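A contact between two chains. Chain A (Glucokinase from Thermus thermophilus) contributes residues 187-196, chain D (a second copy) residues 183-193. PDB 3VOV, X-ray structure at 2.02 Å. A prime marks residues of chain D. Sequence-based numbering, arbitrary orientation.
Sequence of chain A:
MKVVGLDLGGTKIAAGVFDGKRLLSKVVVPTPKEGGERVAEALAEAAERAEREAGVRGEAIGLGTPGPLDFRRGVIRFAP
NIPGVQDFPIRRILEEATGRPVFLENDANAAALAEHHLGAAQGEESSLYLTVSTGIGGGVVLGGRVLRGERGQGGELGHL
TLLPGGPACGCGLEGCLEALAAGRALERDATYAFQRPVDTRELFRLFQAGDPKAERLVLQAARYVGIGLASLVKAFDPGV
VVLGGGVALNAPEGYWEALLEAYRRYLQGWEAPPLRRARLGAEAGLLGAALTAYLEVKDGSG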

# COMPACT_ATOMS: atom_id res chain seq x y z
N GLU A 187 -12.23 13.44 9.61
CA GLU A 187 -13.70 13.55 9.68
C GLU A 187 -14.37 12.69 8.61
O GLU A 187 -15.39 12.03 8.87
N ARG A 188 -13.80 12.68 7.42
CA ARG A 188 -14.23 11.79 6.33
C ARG A 188 -14.29 10.34 6.82
O ARG A 188 -15.34 9.65 6.71
N ASP A 189 -13.16 9.87 7.34
CA ASP A 189 -13.04 8.46 7.71
C ASP A 189 -13.84 8.12 8.97
O ASP A 189 -14.45 7.06 9.06
N ALA A 190 -13.85 9.02 9.94
CA ALA A 190 -14.67 8.85 11.13
C ALA A 190 -16.16 8.77 10.78
O ALA A 190 -16.86 7.84 11.21
N THR A 191 -16.62 9.71 9.97
CA THR A 191 -18.03 9.80 9.61
C THR A 191 -18.41 8.50 8.89
O THR A 191 -19.49 7.91 9.15
N TYR A 192 -17.52 8.04 8.01
CA TYR A 192 -17.77 6.80 7.28
C TYR A 192 -17.80 5.60 8.23
O TYR A 192 -18.75 4.81 8.20
N ALA A 193 -16.78 5.46 9.07
CA ALA A 193 -16.65 4.28 9.94
C ALA A 193 -17.71 4.19 11.05
O ALA A 193 -18.14 3.09 11.40
N PHE A 194 -18.10 5.34 11.61
CA PHE A 194 -19.06 5.41 12.69
C PHE A 194 -20.50 5.55 12.18
O PHE A 194 -21.45 5.47 12.96
N GLN A 195 -20.64 5.76 10.87
CA GLN A 195 -21.93 5.86 10.17
C GLN A 195 -22.84 6.97 10.70
O GLN A 195 -24.07 6.81 10.75
N ARG A 196 -22.21 8.10 11.05
CA ARG A 196 -22.89 9.29 11.54
C ARG A 196 -21.85 10.41 11.42
O ARG A 196 -20.66 10.11 11.41
N GLY D 183 -20.73 1.46 -2.37
CA GLY D 183 -21.41 2.73 -2.65
C GLY D 183 -21.13 3.88 -1.69
O GLY D 183 -20.81 4.97 -2.12
N ARG D 184 -21.25 3.63 -0.41
CA ARG D 184 -20.98 4.62 0.60
C ARG D 184 -19.50 5.00 0.67
O ARG D 184 -19.20 6.13 1.00
N ALA D 185 -18.59 4.06 0.39
CA ALA D 185 -17.16 4.41 0.27
C ALA D 185 -16.92 5.30 -0.95
O ALA D 185 -16.15 6.25 -0.88
N LEU D 186 -17.59 5.02 -2.07
CA LEU D 186 -17.51 5.91 -3.24
C LEU D 186 -17.99 7.33 -2.89
O LEU D 186 -17.37 8.34 -3.31
N GLU D 187 -19.12 7.39 -2.19
CA GLU D 187 -19.67 8.68 -1.76
C GLU D 187 -18.78 9.39 -0.75
O GLU D 187 -18.65 10.59 -0.81
N ARG D 188 -18.17 8.63 0.14
CA ARG D 188 -17.20 9.16 1.10
C ARG D 188 -16.07 9.87 0.33
O ARG D 188 -15.75 11.01 0.62
N ASP D 189 -15.46 9.18 -0.63
CA ASP D 189 -14.25 9.75 -1.27
C ASP D 189 -14.65 10.85 -2.24
O ASP D 189 -13.91 11.83 -2.43
N ALA D 190 -15.79 10.68 -2.90
CA ALA D 190 -16.22 11.70 -3.86
C ALA D 190 -16.54 12.99 -3.12
O ALA D 190 -16.21 14.08 -3.59
N THR D 191 -17.19 12.85 -1.97
CA THR D 191 -17.61 13.99 -1.20
C THR D 191 -16.36 14.68 -0.65
O THR D 191 -16.26 15.91 -0.72
N TYR D 192 -15.40 13.90 -0.17
CA TYR D 192 -14.13 14.47 0.29
C TYR D 192 -13.40 15.24 -0.81
O TYR D 192 -13.03 16.41 -0.62
N ALA D 193 -13.19 14.56 -1.96
CA ALA D 193 -12.33 15.09 -3.03
C ALA D 193 -12.97 16.26 -3.77
O ALA D 193 -12.25 17.14 -4.23

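This is a nearly antiparallel helix-to-helix contact between two copies of one protein, built around a close pair of arginines whose charge is met by aspartates, tyrosine rings and two waters. The helix axes cross at 158° and approach to 10.1 Å, with Arg188 facing Arg188′.

Both arginines point toward the partner helix and adopt nearly the same rotamer (t, t, p through chi3). Their aliphatic stems pack together, CG of Arg188 lying 3.2 Å from CG of Arg188′, so the long side chain serves first as a hydrocarbon spacer and only then as a cation. Although NE of Arg188 comes within 4.5 Å of NE of Arg188′, each guanidinium has its own counterion: NH2 of Arg188 forms a salt bridge with OD2 of Asp189 at 2.8 Å, and NE of Arg188 donates to OD1 of Asp189 at 3.0 Å. Arg188′ and Asp189′ repeat this fork. Both aspartates leave the backbone sideways in the m rotamer, but their carboxylates come nearer the partner. Water 1 links Arg188 to Asp189′, accepting weakly from NH1 of Arg188 and donating to OD1 of Asp189′; water 2 makes the reciprocal link, again weak at NH1 of Arg188′, to Asp189.

Each guanidinium also extends over a tyrosine ring on the other chain. CZ of Arg188 sits 4.7 Å from the centroid of Tyr192′, a cation-pi contact that Arg188′ and Tyr192 reproduce. Both tyrosines point inward with chi1 t, offering a broad aromatic face to the buried charge.

Arg184′ points toward the partner (chi1 m, chi2 off-well at -139°); its flat cation stacks on Tyr192 while NH1 of Arg184′ makes a weak 3.5 Å hydrogen bond to O of Tyr192. Gln195, sideways (m, t) just past the helix, places OE1 over the guanidinium's opposite face; its neutral polar amide tolerates exposure. The small Ala185′ accommodates the tyrosine, its CB 4.1 Å from CE1 of Tyr192.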

# COMPACT_ATOMS: atom_id res chain seq x y z
CB GLU A 187 -14.11 15.01 9.51
CG GLU A 187 -13.53 15.88 10.64
CD GLU A 187 -14.01 17.35 10.61
OE1 GLU A 187 -14.53 17.79 9.58
OE2 GLU A 187 -13.83 18.05 11.64
CB ARG A 188 -13.26 11.86 5.13
CG ARG A 188 -13.62 10.89 3.97
CD ARG A 188 -12.44 10.65 3.07
NE ARG A 188 -11.32 10.01 3.76
CZ ARG A 188 -10.03 10.25 3.50
NH1 ARG A 188 -9.66 11.10 2.54
NH2 ARG A 188 -9.10 9.60 4.20
CB ASP A 189 -11.57 8.08 7.93
CG ASP A 189 -10.79 7.95 6.63
OD1 ASP A 189 -11.41 7.61 5.60
OD2 ASP A 189 -9.54 8.22 6.63
CB ALA A 190 -14.39 10.02 12.17
CB THR A 191 -18.31 11.06 8.76
OG1 THR A 191 -18.08 12.26 9.54
CG2 THR A 191 -19.74 11.09 8.17
CB TYR A 192 -16.77 6.59 6.10
CG TYR A 192 -16.96 5.25 5.44
CD1 TYR A 192 -17.91 5.08 4.45
CD2 TYR A 192 -16.23 4.14 5.85
CE1 TYR A 192 -18.14 3.83 3.86
CE2 TYR A 192 -16.42 2.91 5.26
CZ TYR A 192 -17.39 2.76 4.27
OH TYR A 192 -17.60 1.53 3.69
CB ALA A 193 -15.26 4.20 10.56
CB PHE A 194 -18.70 6.56 13.63
CG PHE A 194 -17.52 6.26 14.52
CD1 PHE A 194 -17.68 5.59 15.72
CD2 PHE A 194 -16.22 6.62 14.13
CE1 PHE A 194 -16.58 5.30 16.54
CE2 PHE A 194 -15.13 6.32 14.93
CZ PHE A 194 -15.31 5.67 16.14
CB GLN A 195 -22.69 4.53 10.17
CG GLN A 195 -21.99 3.41 9.45
CD GLN A 195 -22.82 2.15 9.50
OE1 GLN A 195 -23.98 2.15 9.08
NE2 GLN A 195 -22.25 1.08 10.05
CB ARG A 196 -23.31 9.10 13.01
CG ARG A 196 -22.18 8.88 14.02
CD ARG A 196 -22.74 8.73 15.43
NE ARG A 196 -21.72 8.49 16.45
CZ ARG A 196 -21.07 9.47 17.08
NH1 ARG A 196 -21.32 10.74 16.79
NH2 ARG A 196 -20.17 9.19 18.03
CB ARG D 184 -21.42 4.11 1.95
CG ARG D 184 -22.93 4.20 2.17
CD ARG D 184 -23.20 4.67 3.62
NE ARG D 184 -22.54 3.72 4.47
CZ ARG D 184 -21.69 3.95 5.45
NH1 ARG D 184 -21.38 5.16 5.92
NH2 ARG D 184 -21.19 2.88 6.04
CB ALA D 185 -16.30 3.15 0.21
CB LEU D 186 -18.35 5.37 -4.41
CG LEU D 186 -17.87 4.09 -5.12
CD1 LEU D 186 -18.97 3.63 -6.15
CD2 LEU D 186 -16.48 4.36 -5.81
CB GLU D 187 -21.09 8.51 -1.21
CG GLU D 187 -21.99 7.83 -2.27
CD GLU D 187 -23.47 7.67 -1.79
OE1 GLU D 187 -23.73 7.68 -0.59
OE2 GLU D 187 -24.37 7.52 -2.64
CB ARG D 188 -16.62 8.03 1.95
CG ARG D 188 -15.45 8.47 2.88
CD ARG D 188 -14.62 7.27 3.35
NE ARG D 188 -13.90 6.67 2.20
CZ ARG D 188 -13.66 5.37 2.03
NH1 ARG D 188 -14.05 4.45 2.92
NH2 ARG D 188 -13.00 4.99 0.94
CB ASP D 189 -13.45 8.66 -2.00
CG ASP D 189 -12.85 7.66 -1.05
OD1 ASP D 189 -12.48 8.06 0.07
OD2 ASP D 189 -12.75 6.46 -1.39
CB ALA D 190 -17.43 11.20 -4.66
CB THR D 191 -18.60 13.54 -0.09
OG1 THR D 191 -19.84 13.09 -0.71
CG2 THR D 191 -18.87 14.66 0.92
CB TYR D 192 -13.20 13.40 0.87
CG TYR D 192 -11.87 13.99 1.31
CD1 TYR D 192 -11.77 14.78 2.47
CD2 TYR D 192 -10.71 13.81 0.53
CE1 TYR D 192 -10.54 15.37 2.86
CE2 TYR D 192 -9.49 14.37 0.91
CZ TYR D 192 -9.41 15.15 2.06
OH TYR D 192 -8.17 15.68 2.40
CB ALA D 193 -11.96 13.98 -4.05
O HOH W 1 -11.19 10.63 0.12
O HOH W 2 -13.35 5.59 5.70